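Local coordinates for protein inositol-1-monophosphatase (Nostoc sp., PDB 5ZHH) that probably catalyses the metal-dependent hydrolysis of inositol monophosphates, releasing free inositol and inorganic phosphate, at residues 80-85 with 108-113; 112-117 with 218-223; 68-73 with 212-217; 3-8 with 127-132; 12-17 with 52-57. All coordinates share one frame; numbering follows the deposited sequence.

Interaction 1 (80-85 with 108-113)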
# COMPACT_ATOMS: atom_id res chain seq x y z
N ASN A 80 -33.49 10.55 20.70
CA ASN A 80 -32.39 10.39 21.65
C ASN A 80 -31.35 11.48 21.45
O ASN A 80 -31.13 11.96 20.33
CB ASN A 80 -31.76 9.01 21.48
CG ASN A 80 -30.77 8.64 22.59
OD1 ASN A 80 -29.97 9.46 23.04
ND2 ASN A 80 -30.82 7.39 23.00
N GLU A 81 -30.71 11.88 22.55
CA GLU A 81 -29.61 12.83 22.45
C GLU A 81 -28.53 12.31 21.50
O GLU A 81 -27.94 13.09 20.73
CB GLU A 81 -29.02 13.09 23.83
CG GLU A 81 -27.82 14.01 23.82
CD GLU A 81 -27.23 14.23 25.21
OE1 GLU A 81 -27.52 13.41 26.11
OE2 GLU A 81 -26.49 15.21 25.39
N TYR A 82 -28.27 11.01 21.51
CA TYR A 82 -27.24 10.40 20.68
C TYR A 82 -27.89 9.51 19.63
O TYR A 82 -28.60 8.55 19.97
CB TYR A 82 -26.26 9.59 21.53
CG TYR A 82 -25.53 10.43 22.55
CD1 TYR A 82 -24.57 11.35 22.15
CD2 TYR A 82 -25.78 10.29 23.91
CE1 TYR A 82 -23.89 12.12 23.07
CE2 TYR A 82 -25.11 11.06 24.84
CZ TYR A 82 -24.17 11.97 24.41
OH TYR A 82 -23.49 12.74 25.33
N LEU A 83 -27.64 9.82 18.36
CA LEU A 83 -28.20 9.07 17.25
C LEU A 83 -27.10 8.86 16.22
O LEU A 83 -26.60 9.83 15.64
CB LEU A 83 -29.40 9.80 16.61
CG LEU A 83 -30.05 9.08 15.43
CD1 LEU A 83 -30.62 7.75 15.89
CD2 LEU A 83 -31.15 9.94 14.79
N TRP A 84 -26.75 7.60 15.98
CA TRP A 84 -25.72 7.25 15.00
C TRP A 84 -26.38 7.04 13.65
O TRP A 84 -27.37 6.32 13.53
CB TRP A 84 -24.97 5.99 15.41
CG TRP A 84 -24.09 6.16 16.61
CD1 TRP A 84 -24.45 5.97 17.91
CD2 TRP A 84 -22.70 6.52 16.62
NE1 TRP A 84 -23.38 6.21 18.74
CE2 TRP A 84 -22.30 6.56 17.97
CE3 TRP A 84 -21.77 6.84 15.63
CZ2 TRP A 84 -20.99 6.89 18.35
CZ3 TRP A 84 -20.48 7.17 16.01
CH2 TRP A 84 -20.10 7.19 17.36
N ALA A 85 -25.85 7.71 12.63
CA ALA A 85 -26.33 7.58 11.25
C ALA A 85 -25.29 6.76 10.49
O ALA A 85 -24.19 7.26 10.22
CB ALA A 85 -26.55 8.96 10.62
N LEU A 108 -22.28 10.60 13.96
CA LEU A 108 -23.03 10.72 15.20
C LEU A 108 -23.71 12.08 15.22
O LEU A 108 -23.04 13.11 15.08
CB LEU A 108 -22.13 10.55 16.43
CG LEU A 108 -22.83 10.86 17.76
CD1 LEU A 108 -23.99 9.90 17.99
CD2 LEU A 108 -21.85 10.80 18.93
N LEU A 109 -25.03 12.07 15.40
CA LEU A 109 -25.82 13.26 15.64
C LEU A 109 -26.01 13.44 17.14
O LEU A 109 -26.45 12.51 17.83
CB LEU A 109 -27.19 13.17 14.95
CG LEU A 109 -27.27 13.02 13.43
CD1 LEU A 109 -28.60 12.40 13.03
CD2 LEU A 109 -27.09 14.38 12.75
N ILE A 110 -25.66 14.61 17.64
CA ILE A 110 -25.91 14.98 19.03
C ILE A 110 -26.98 16.06 19.02
O ILE A 110 -26.76 17.16 18.50
CB ILE A 110 -24.64 15.43 19.75
CG1 ILE A 110 -23.61 14.30 19.72
CG2 ILE A 110 -24.96 15.84 21.19
CD1 ILE A 110 -22.28 14.62 20.37
N ASN A 111 -28.16 15.72 19.56
CA ASN A 111 -29.33 16.59 19.49
C ASN A 111 -29.61 16.99 18.05
O ASN A 111 -29.94 18.14 17.75
CB ASN A 111 -29.15 17.81 20.39
CG ASN A 111 -29.01 17.44 21.87
OD1 ASN A 111 -29.74 16.58 22.37
ND2 ASN A 111 -28.06 18.06 22.55
N GLY A 112 -29.49 16.02 17.14
CA GLY A 112 -29.77 16.21 15.73
C GLY A 112 -28.73 16.96 14.93
O GLY A 112 -29.00 17.33 13.79
N VAL A 113 -27.54 17.20 15.49
CA VAL A 113 -26.49 17.96 14.84
C VAL A 113 -25.30 17.05 14.61
O VAL A 113 -24.85 16.38 15.54
CB VAL A 113 -26.06 19.19 15.67
CG1 VAL A 113 -24.99 19.98 14.93
CG2 VAL A 113 -27.27 20.07 15.97
O HOH W 1 -29.35 13.27 17.93
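Leu108 sets one methyl against the pyrrole half of the Trp84 indole: CD1 stands 3.7 Å from the centroid of the five-membered ring and 6° off its normal, a CH-pi contact over the face. The two side chains cross obliquely, which brings Leu108 CB to 3.8 Å from CZ3 of Trp84 at the benzene end, while the indole NE1 is hydrogen-bonded to His65. On the same face of the sheet Tyr82 and Ile110 lie alongside each other, with CD1 of Tyr82 3.9 Å from CG1 of Ile110, and CG of Glu81 sits over the centre of the phenol ring. Here strands 82-90 and 103-110 run antiparallel as neighbours in the large mixed sheet. Leu83 and Leu109 form the hydrogen-bonded pair, Leu109 N to Leu83 O being 2.7 Å and Leu83 N to Leu109 O 3.0 Å. Their side chains project together from the other face, CD2 of Leu83 4.0 Å from CD1 of Leu109. A type I' turn from Ile110 to Val113 leads strand 103-110 into strand 113-121, and Asn111 N meets an in-plane lone pair of Glu81 O at 2.9 Å. The Asn111 amide runs beside the Glu81 chain, amide and carboxylate planes 12° apart.

Interaction 2 (112-117 with 218-223)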
# COMPACT_ATOMS: atom_id res chain seq x y z
N GLY A 112 -29.49 16.02 17.14
CA GLY A 112 -29.77 16.21 15.73
C GLY A 112 -28.73 16.96 14.93
O GLY A 112 -29.00 17.33 13.79
N VAL A 113 -27.54 17.20 15.49
CA VAL A 113 -26.49 17.96 14.84
C VAL A 113 -25.30 17.05 14.61
O VAL A 113 -24.85 16.38 15.54
CB VAL A 113 -26.06 19.19 15.67
CG1 VAL A 113 -24.99 19.98 14.93
CG2 VAL A 113 -27.27 20.07 15.97
N PRO A 114 -24.74 17.00 13.39
CA PRO A 114 -23.55 16.17 13.15
C PRO A 114 -22.36 16.65 13.96
O PRO A 114 -21.97 17.81 13.89
CB PRO A 114 -23.31 16.33 11.64
CG PRO A 114 -24.64 16.77 11.07
CD PRO A 114 -25.26 17.61 12.16
N GLN A 115 -21.77 15.73 14.74
CA GLN A 115 -20.66 16.09 15.62
C GLN A 115 -19.47 15.14 15.54
O GLN A 115 -18.37 15.55 15.94
CB GLN A 115 -21.13 16.15 17.08
CG GLN A 115 -22.06 17.31 17.38
CD GLN A 115 -21.34 18.65 17.44
OE1 GLN A 115 -20.85 19.06 18.48
NE2 GLN A 115 -21.30 19.35 16.31
N VAL A 116 -19.65 13.91 15.08
CA VAL A 116 -18.55 12.96 14.90
C VAL A 116 -18.73 12.27 13.56
O VAL A 116 -19.83 11.84 13.22
CB VAL A 116 -18.49 11.91 16.03
CG1 VAL A 116 -17.34 10.94 15.79
CG2 VAL A 116 -18.36 12.58 17.39
N GLY A 117 -17.64 12.14 12.81
CA GLY A 117 -17.73 11.49 11.52
C GLY A 117 -16.50 10.69 11.14
O GLY A 117 -15.37 11.16 11.29
N ALA A 218 -21.69 11.96 8.61
CA ALA A 218 -20.26 11.90 8.88
C ALA A 218 -19.50 12.93 8.06
O ALA A 218 -18.61 13.63 8.58
CB ALA A 218 -19.72 10.50 8.60
N GLY A 219 -19.85 13.06 6.77
CA GLY A 219 -19.14 13.99 5.90
C GLY A 219 -19.38 15.44 6.25
O GLY A 219 -18.50 16.28 6.03
N VAL A 220 -20.55 15.76 6.81
CA VAL A 220 -20.86 17.15 7.13
C VAL A 220 -19.92 17.68 8.20
O VAL A 220 -19.33 18.76 8.05
CB VAL A 220 -22.34 17.30 7.53
CG1 VAL A 220 -22.57 18.62 8.25
CG2 VAL A 220 -23.24 17.21 6.29
N ILE A 221 -19.74 16.93 9.29
CA ILE A 221 -18.87 17.41 10.36
C ILE A 221 -17.41 17.37 9.92
O ILE A 221 -16.63 18.27 10.25
CB ILE A 221 -19.11 16.64 11.67
CG1 ILE A 221 -18.22 17.19 12.79
CG2 ILE A 221 -18.85 15.14 11.51
CD1 ILE A 221 -18.47 18.66 13.11
N LEU A 222 -17.03 16.34 9.16
CA LEU A 222 -15.69 16.28 8.58
C LEU A 222 -15.39 17.54 7.78
O LEU A 222 -14.34 18.17 7.95
CB LEU A 222 -15.56 15.06 7.67
CG LEU A 222 -14.19 14.85 7.03
CD1 LEU A 222 -13.20 14.33 8.08
CD2 LEU A 222 -14.27 13.91 5.84
N LEU A 223 -16.32 17.92 6.90
CA LEU A 223 -16.09 19.08 6.04
C LEU A 223 -16.04 20.36 6.87
O LEU A 223 -15.18 21.22 6.65
CB LEU A 223 -17.19 19.17 4.98
CG LEU A 223 -17.18 20.41 4.09
CD1 LEU A 223 -15.83 20.54 3.42
CD2 LEU A 223 -18.28 20.31 3.04
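Strand 113-117 passes across helix 218-223 almost perpendicularly, at 94°, and the axes of these short segments come within 6.4 Å. The contact is tightest at Gly117, which has no side chain to hold the helix off; its CA lies 3.7 Å from CB of Ala218. Next to it Ile221 presses directly on the strand backbone. Its CG2 branch, in the crowded position between its own backbone N and carbonyl carbon, comes to 3.5 Å from Gly117 N. CG1, anti to the backbone N, continues along the strand to lie 3.6 Å from Gln115 O, and CD1 ends 3.7 Å from Pro114 O. All these approaches are van der Waals contacts; no hydrogen bond links the two segments.

Toward Pro114 the contact is looser. Pro114 CG meets Val220 CG1 at 4.0 Å, the two side chains crossing obliquely, and Gly112 and Val113 lie exposed without touching the helix. The Gln115 side chain sets out away from the helix, yet its amide folds back so that NE2 donates to Pro114 O at 2.9 Å, from 37° above the carbonyl plane. Gln115 and Val116 together face Leu108 in a classic beta bulge. In the large sheet the strand lies between strands 103-110 and 126-131. Helix 213-225 packs on one face, with Leu222 reaching on to helix 191-199, while Val116 packs against Leu4, Phe7 and Leu8 of helix 3-25.

Interaction 3 (68-73 with 212-217)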
# COMPACT_ATOMS: atom_id res chain seq x y z
N LEU A 68 -29.57 5.00 13.52
CA LEU A 68 -30.32 5.18 12.27
C LEU A 68 -29.56 4.52 11.13
O LEU A 68 -28.38 4.83 10.89
CB LEU A 68 -30.55 6.66 11.97
CG LEU A 68 -31.39 6.90 10.71
CD1 LEU A 68 -32.81 6.37 10.87
CD2 LEU A 68 -31.41 8.39 10.37
N ALA A 69 -30.23 3.62 10.40
CA ALA A 69 -29.62 2.99 9.23
C ALA A 69 -30.72 2.56 8.27
O ALA A 69 -31.88 2.37 8.66
CB ALA A 69 -28.76 1.78 9.62
N GLU A 70 -30.35 2.42 7.00
CA GLU A 70 -31.34 2.08 5.98
C GLU A 70 -31.91 0.68 6.19
O GLU A 70 -33.14 0.50 6.20
CB GLU A 70 -30.73 2.19 4.58
CG GLU A 70 -31.69 1.82 3.46
CD GLU A 70 -31.11 2.09 2.08
OE1 GLU A 70 -29.87 2.08 1.94
OE2 GLU A 70 -31.90 2.31 1.14
N GLU A 71 -31.05 -0.32 6.37
CA GLU A 71 -31.51 -1.70 6.42
C GLU A 71 -32.08 -2.05 7.79
O GLU A 71 -33.24 -2.46 7.91
CB GLU A 71 -30.36 -2.65 6.06
CG GLU A 71 -30.78 -4.11 6.02
CD GLU A 71 -31.94 -4.34 5.04
OE1 GLU A 71 -31.84 -3.87 3.87
OE2 GLU A 71 -32.97 -4.95 5.46
N SER A 72 -31.28 -1.89 8.85
CA SER A 72 -31.74 -2.19 10.19
C SER A 72 -32.81 -1.22 10.68
O SER A 72 -33.47 -1.51 11.68
CB SER A 72 -30.56 -2.21 11.17
OG SER A 72 -29.84 -0.99 11.11
N GLY A 73 -32.99 -0.09 10.00
CA GLY A 73 -34.05 0.83 10.35
C GLY A 73 -33.73 1.73 11.53
O GLY A 73 -32.59 2.19 11.68
N SER A 212 -29.82 10.73 1.84
CA SER A 212 -30.30 10.22 3.11
C SER A 212 -29.36 10.62 4.23
O SER A 212 -28.18 10.92 3.99
CB SER A 212 -30.43 8.69 3.06
OG SER A 212 -31.37 8.30 2.08
N PRO A 213 -29.83 10.65 5.48
CA PRO A 213 -28.96 11.09 6.58
C PRO A 213 -27.68 10.29 6.70
O PRO A 213 -26.60 10.88 6.87
CB PRO A 213 -29.85 10.91 7.82
CG PRO A 213 -31.24 11.02 7.30
CD PRO A 213 -31.21 10.39 5.94
N TRP A 214 -27.75 8.96 6.56
CA TRP A 214 -26.54 8.16 6.72
C TRP A 214 -25.53 8.43 5.61
O TRP A 214 -24.35 8.14 5.79
CB TRP A 214 -26.90 6.68 6.75
CG TRP A 214 -27.90 6.29 5.71
CD1 TRP A 214 -27.64 5.96 4.41
CD2 TRP A 214 -29.31 6.18 5.89
NE1 TRP A 214 -28.82 5.66 3.76
CE2 TRP A 214 -29.86 5.78 4.65
CE3 TRP A 214 -30.17 6.38 6.97
CZ2 TRP A 214 -31.23 5.59 4.47
CZ3 TRP A 214 -31.52 6.19 6.79
CH2 TRP A 214 -32.04 5.79 5.55
N ASP A 215 -25.96 9.03 4.49
CA ASP A 215 -25.03 9.39 3.43
C ASP A 215 -24.17 10.60 3.80
O ASP A 215 -23.06 10.75 3.27
CB ASP A 215 -25.76 9.72 2.12
CG ASP A 215 -26.49 8.53 1.51
OD1 ASP A 215 -26.03 7.38 1.68
OD2 ASP A 215 -27.50 8.78 0.81
N VAL A 216 -24.66 11.49 4.66
CA VAL A 216 -24.06 12.82 4.77
C VAL A 216 -23.61 13.19 6.18
O VAL A 216 -22.77 14.10 6.31
CB VAL A 216 -25.01 13.91 4.21
CG1 VAL A 216 -25.36 13.62 2.75
CG2 VAL A 216 -26.26 14.02 5.05
N VAL A 217 -24.13 12.57 7.23
CA VAL A 217 -23.88 13.07 8.59
C VAL A 217 -22.38 13.07 8.89
O VAL A 217 -21.83 14.08 9.34
CB VAL A 217 -24.66 12.25 9.63
CG1 VAL A 217 -24.12 12.50 11.04
CG2 VAL A 217 -26.14 12.60 9.56
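Two sequence signatures of the inositol monophosphatase family meet here: the Glu-Glu pair that follows strand 66-69, and the Trp-Asp pair near the beginning of helix 213-225. The indole of Trp214 is the centre of the contact. Its chi1 of 44° places CG in the crowded position between backbone N and carbonyl carbon, and the ring is clasped on both faces. Ser212 CB lies 3.3 Å above the ring plane on one face; on the opposite face Glu70 N stands 3.8 Å from that plane, beside the carbonyl carbon of Ala69. CB of Glu70 closes to 3.4 Å from CZ2 of Trp214, and the extended glutamate chain then crosses the indole at about a right angle. Leu68 approaches the edge instead, its CG in the ring plane and 4.0 Å from CE3 of Trp214. Its CD2 branch turns to Pro213, 3.9 Å from CB of the proline. Next in the chain, Asp215 accepts at OD2 a 3.2 Å hydrogen bond from Ser212 N, which probably helps to fix the carboxylate. Asp215 OD1 lies 6.6 Å from Glu70 OE1 and close to the carboxylates of Asp87 and Asp90. Such a gathering of acids is consistent with the magnesium site of this phosphatase family.

Interaction 4 (3-8 with 127-132)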
# COMPACT_ATOMS: atom_id res chain seq x y z
N ASN A 3 -14.60 13.91 25.34
CA ASN A 3 -15.93 13.32 25.24
C ASN A 3 -16.20 12.90 23.81
O ASN A 3 -16.51 11.74 23.53
CB ASN A 3 -16.98 14.34 25.72
CG ASN A 3 -18.29 13.70 26.15
OD1 ASN A 3 -18.57 12.55 25.81
ND2 ASN A 3 -19.10 14.45 26.89
N LEU A 4 -15.99 13.82 22.86
CA LEU A 4 -16.15 13.50 21.45
C LEU A 4 -15.03 12.59 20.96
O LEU A 4 -15.24 11.80 20.02
CB LEU A 4 -16.21 14.79 20.62
CG LEU A 4 -17.49 15.59 20.90
CD1 LEU A 4 -17.53 16.87 20.09
CD2 LEU A 4 -18.71 14.73 20.64
N GLN A 5 -13.84 12.71 21.55
CA GLN A 5 -12.73 11.85 21.16
C GLN A 5 -13.04 10.39 21.44
O GLN A 5 -12.66 9.51 20.66
CB GLN A 5 -11.46 12.29 21.91
CG GLN A 5 -10.21 11.53 21.50
CD GLN A 5 -9.73 11.94 20.12
OE1 GLN A 5 -9.45 13.12 19.88
NE2 GLN A 5 -9.63 10.98 19.21
N THR A 6 -13.72 10.11 22.55
CA THR A 6 -14.13 8.74 22.84
C THR A 6 -15.08 8.21 21.78
O THR A 6 -14.93 7.08 21.31
CB THR A 6 -14.77 8.68 24.23
OG1 THR A 6 -13.79 8.96 25.22
CG2 THR A 6 -15.37 7.30 24.50
N PHE A 7 -16.05 9.04 21.36
CA PHE A 7 -16.95 8.65 20.28
C PHE A 7 -16.17 8.41 18.99
O PHE A 7 -16.42 7.44 18.28
CB PHE A 7 -18.01 9.72 20.05
CG PHE A 7 -18.90 9.95 21.23
CD1 PHE A 7 -19.23 8.91 22.07
CD2 PHE A 7 -19.41 11.21 21.49
CE1 PHE A 7 -20.06 9.12 23.17
CE2 PHE A 7 -20.25 11.42 22.58
CZ PHE A 7 -20.57 10.38 23.42
N LEU A 8 -15.23 9.31 18.69
CA LEU A 8 -14.46 9.21 17.46
C LEU A 8 -13.57 7.97 17.45
O LEU A 8 -13.39 7.33 16.40
CB LEU A 8 -13.63 10.49 17.29
CG LEU A 8 -12.70 10.54 16.07
CD1 LEU A 8 -13.53 10.44 14.80
CD2 LEU A 8 -11.85 11.80 16.09
N LEU A 127 -8.81 6.84 5.30
CA LEU A 127 -9.59 6.95 6.53
C LEU A 127 -9.77 8.43 6.85
O LEU A 127 -8.81 9.11 7.22
CB LEU A 127 -8.87 6.21 7.66
CG LEU A 127 -9.48 6.31 9.06
CD1 LEU A 127 -10.85 5.67 9.05
CD2 LEU A 127 -8.55 5.64 10.09
N PHE A 128 -11.00 8.93 6.69
CA PHE A 128 -11.31 10.32 6.99
C PHE A 128 -11.97 10.39 8.36
O PHE A 128 -12.90 9.64 8.65
CB PHE A 128 -12.23 10.92 5.93
CG PHE A 128 -11.63 10.95 4.54
CD1 PHE A 128 -11.76 9.85 3.69
CD2 PHE A 128 -10.95 12.06 4.08
CE1 PHE A 128 -11.20 9.85 2.41
CE2 PHE A 128 -10.41 12.09 2.80
CZ PHE A 128 -10.52 10.98 1.97
N ARG A 129 -11.49 11.30 9.20
CA ARG A 129 -11.97 11.38 10.58
C ARG A 129 -12.13 12.84 10.98
O ARG A 129 -11.27 13.67 10.69
CB ARG A 129 -11.01 10.67 11.55
CG ARG A 129 -11.03 9.15 11.41
CD ARG A 129 -9.79 8.52 12.02
NE ARG A 129 -9.63 8.77 13.45
CZ ARG A 129 -8.76 9.65 13.95
NH1 ARG A 129 -8.00 10.36 13.12
NH2 ARG A 129 -8.64 9.82 15.26
N GLY A 130 -13.24 13.14 11.64
CA GLY A 130 -13.49 14.48 12.12
C GLY A 130 -14.44 14.47 13.29
O GLY A 130 -15.32 13.60 13.39
N ALA A 131 -14.27 15.44 14.18
CA ALA A 131 -15.19 15.63 15.30
C ALA A 131 -15.15 17.09 15.71
O ALA A 131 -14.11 17.75 15.58
CB ALA A 131 -14.84 14.72 16.48
N ALA A 132 -16.28 17.59 16.20
CA ALA A 132 -16.40 18.99 16.56
C ALA A 132 -15.27 19.42 17.49
O ALA A 132 -15.06 18.83 18.55
CB ALA A 132 -17.75 19.25 17.23
O HOH W 2 -7.60 11.65 16.99
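Helix 3-8 lies over strand 127-131 in a nearly antiparallel sense, its axis inclined at 154° to that of the strand and 8.9 Å from it at closest approach. Two leucines one turn apart bridge the gap. Leu4 extends its CD1 branch just past the end of the strand, to Ala132, where it meets Ala132 O at 3.5 Å and Ala132 CB at 3.7 Å. Leu8, with CG anti to the backbone N, spreads its two methyls over the last residues of the strand, Arg129 to Ala131: CD1 is 3.9 Å from Gly130 O, and CD2 is 4.2 Å from Ala131 CB. CD2 also touches the guanidinium of Arg129, whose side chain crosses that of Leu8 at about a right angle.

The Arg129 chain bends at chi3 (61°), bringing its head to the side of the helix. There one water, lying at the guanidinium edge and in its plane, accepts from Arg129 NH2 at 2.7 Å and from Gln5 NE2 at 3.1 Å, so that it joins two donors that do not bond each other. Gln5 NE2 also bonds to Asp9, and Arg129 NE to Thr12. The boundary with the second subunit runs close by: Thr6 is hydrogen-bonded to Arg60 of that subunit, and Arg129 packs on its Glu13. Within the chain, helix 3-25 packs on one face of the large sheet, for Leu4 also touches Ile110 and Val116 on strands 103-110 and 113-121, and Leu8 touches Val118.

Interaction 5 (12-17 with 52-57)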
# COMPACT_ATOMS: atom_id res chain seq x y z
N THR A 12 -14.03 5.04 14.64
CA THR A 12 -12.90 4.69 13.78
C THR A 12 -12.71 3.18 13.74
O THR A 12 -12.56 2.59 12.67
CB THR A 12 -11.64 5.39 14.28
OG1 THR A 12 -11.84 6.81 14.28
CG2 THR A 12 -10.47 5.06 13.37
N GLU A 13 -12.72 2.53 14.91
CA GLU A 13 -12.53 1.08 14.93
C GLU A 13 -13.70 0.37 14.26
O GLU A 13 -13.51 -0.62 13.55
CB GLU A 13 -12.34 0.59 16.37
CG GLU A 13 -12.32 -0.93 16.56
CD GLU A 13 -11.11 -1.63 15.92
OE1 GLU A 13 -10.16 -0.94 15.50
OE2 GLU A 13 -11.12 -2.88 15.85
N ALA A 14 -14.92 0.89 14.43
CA ALA A 14 -16.06 0.30 13.73
C ALA A 14 -15.90 0.43 12.22
O ALA A 14 -16.19 -0.52 11.48
CB ALA A 14 -17.36 0.96 14.20
N ALA A 15 -15.42 1.57 11.75
CA ALA A 15 -15.23 1.78 10.32
C ALA A 15 -14.15 0.87 9.76
O ALA A 15 -14.30 0.31 8.66
CB ALA A 15 -14.89 3.24 10.04
N LEU A 16 -13.03 0.73 10.49
CA LEU A 16 -11.95 -0.13 10.02
C LEU A 16 -12.35 -1.59 10.03
O LEU A 16 -12.01 -2.34 9.10
CB LEU A 16 -10.70 0.10 10.87
CG LEU A 16 -10.09 1.49 10.72
CD1 LEU A 16 -8.91 1.66 11.67
CD2 LEU A 16 -9.68 1.76 9.27
N ALA A 17 -13.06 -2.02 11.07
CA ALA A 17 -13.49 -3.41 11.14
C ALA A 17 -14.46 -3.73 10.01
O ALA A 17 -14.34 -4.77 9.35
CB ALA A 17 -14.13 -3.70 12.49
N ALA A 52 -23.67 -5.52 10.38
CA ALA A 52 -23.62 -6.29 11.62
C ALA A 52 -22.37 -5.97 12.43
O ALA A 52 -22.43 -5.85 13.66
CB ALA A 52 -23.69 -7.79 11.32
N VAL A 53 -21.23 -5.83 11.75
CA VAL A 53 -19.98 -5.48 12.44
C VAL A 53 -20.09 -4.09 13.06
O VAL A 53 -19.69 -3.89 14.22
CB VAL A 53 -18.80 -5.58 11.46
CG1 VAL A 53 -17.57 -4.88 12.04
CG2 VAL A 53 -18.49 -7.02 11.17
N VAL A 54 -20.60 -3.12 12.31
CA VAL A 54 -20.73 -1.76 12.84
C VAL A 54 -21.67 -1.73 14.03
O VAL A 54 -21.36 -1.14 15.08
CB VAL A 54 -21.20 -0.78 11.74
CG1 VAL A 54 -21.41 0.60 12.34
CG2 VAL A 54 -20.19 -0.70 10.62
N LEU A 55 -22.84 -2.34 13.89
CA LEU A 55 -23.84 -2.30 14.96
C LEU A 55 -23.30 -2.95 16.23
O LEU A 55 -23.45 -2.40 17.33
CB LEU A 55 -25.13 -2.98 14.51
CG LEU A 55 -25.92 -2.24 13.43
CD1 LEU A 55 -27.21 -2.96 13.10
CD2 LEU A 55 -26.20 -0.83 13.91
N GLU A 56 -22.65 -4.10 16.10
CA GLU A 56 -22.16 -4.79 17.28
C GLU A 56 -21.19 -3.92 18.06
O GLU A 56 -21.27 -3.83 19.29
CB GLU A 56 -21.50 -6.11 16.88
CG GLU A 56 -21.21 -7.05 18.05
CD GLU A 56 -19.94 -6.68 18.79
OE1 GLU A 56 -19.03 -6.11 18.15
OE2 GLU A 56 -19.85 -6.97 20.01
N ILE A 57 -20.28 -3.23 17.36
CA ILE A 57 -19.29 -2.40 18.03
C ILE A 57 -19.95 -1.20 18.70
O ILE A 57 -19.72 -0.93 19.88
CB ILE A 57 -18.19 -1.96 17.04
CG1 ILE A 57 -17.37 -3.18 16.59
CG2 ILE A 57 -17.30 -0.88 17.66
CD1 ILE A 57 -16.42 -2.90 15.44
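Ile57 makes most of the contacts of this helix pair. Its CG1 is anti to the carbonyl carbon and the chain runs out extended (chi2 170°), which carries CD1 against the backbone of the partner helix, 3.6 Å from Ala14 CA. The same methyl lies 3.8 Å from Ala17 CB, while the CG2 branch rests 3.9 Å from Ala14 CB. One turn earlier Val53 presents CG1, anti to its backbone N, to the same methyl of Ala17, 3.7 Å from its CB. Val54 brings CG2 more loosely to Ala14 O, at 4.1 Å. With nothing larger than a methyl on Ala14 and Ala17, the backbones come close together: the CA atoms of Ala14 and Val54 are 5.2 Å apart, and the local axes approach to 8.7 Å at an angle of 157°.

Farther out, Ile106 of strand 103-110 touches both Ala14 and Val54 and so seats the pair on the large sheet. Glu13 forms a salt bridge with Arg140 of the second subunit. The arrangement is that of two antiparallel helices, 3-25 and 44-61, forming an outer helical layer on the sheet, as in the layered alpha-beta-alpha-beta-alpha sandwich of the inositol monophosphatase family.

In the fold
All five contacts gather about the large mixed sheet. Interactions 1, 2 and 4 follow its successive strands 82-90, 103-110, 113-121 and 126-131, and the centres of 2 and 4 are only 9 Å apart. Helix 213-225 serves interactions 2 and 3, whereas helix 3-25 serves 4 and 5, where the second subunit also touches. Interactions 3 and 4 lie about 18 Å apart between centres and do not meet. Along the chain interaction 5 closes first, inside the loop closed by 4; interaction 1 is nested in the loops of both 3 and 4. The sheet thus links the probable metal site near interaction 3 with the subunit boundary at interactions 4 and 5.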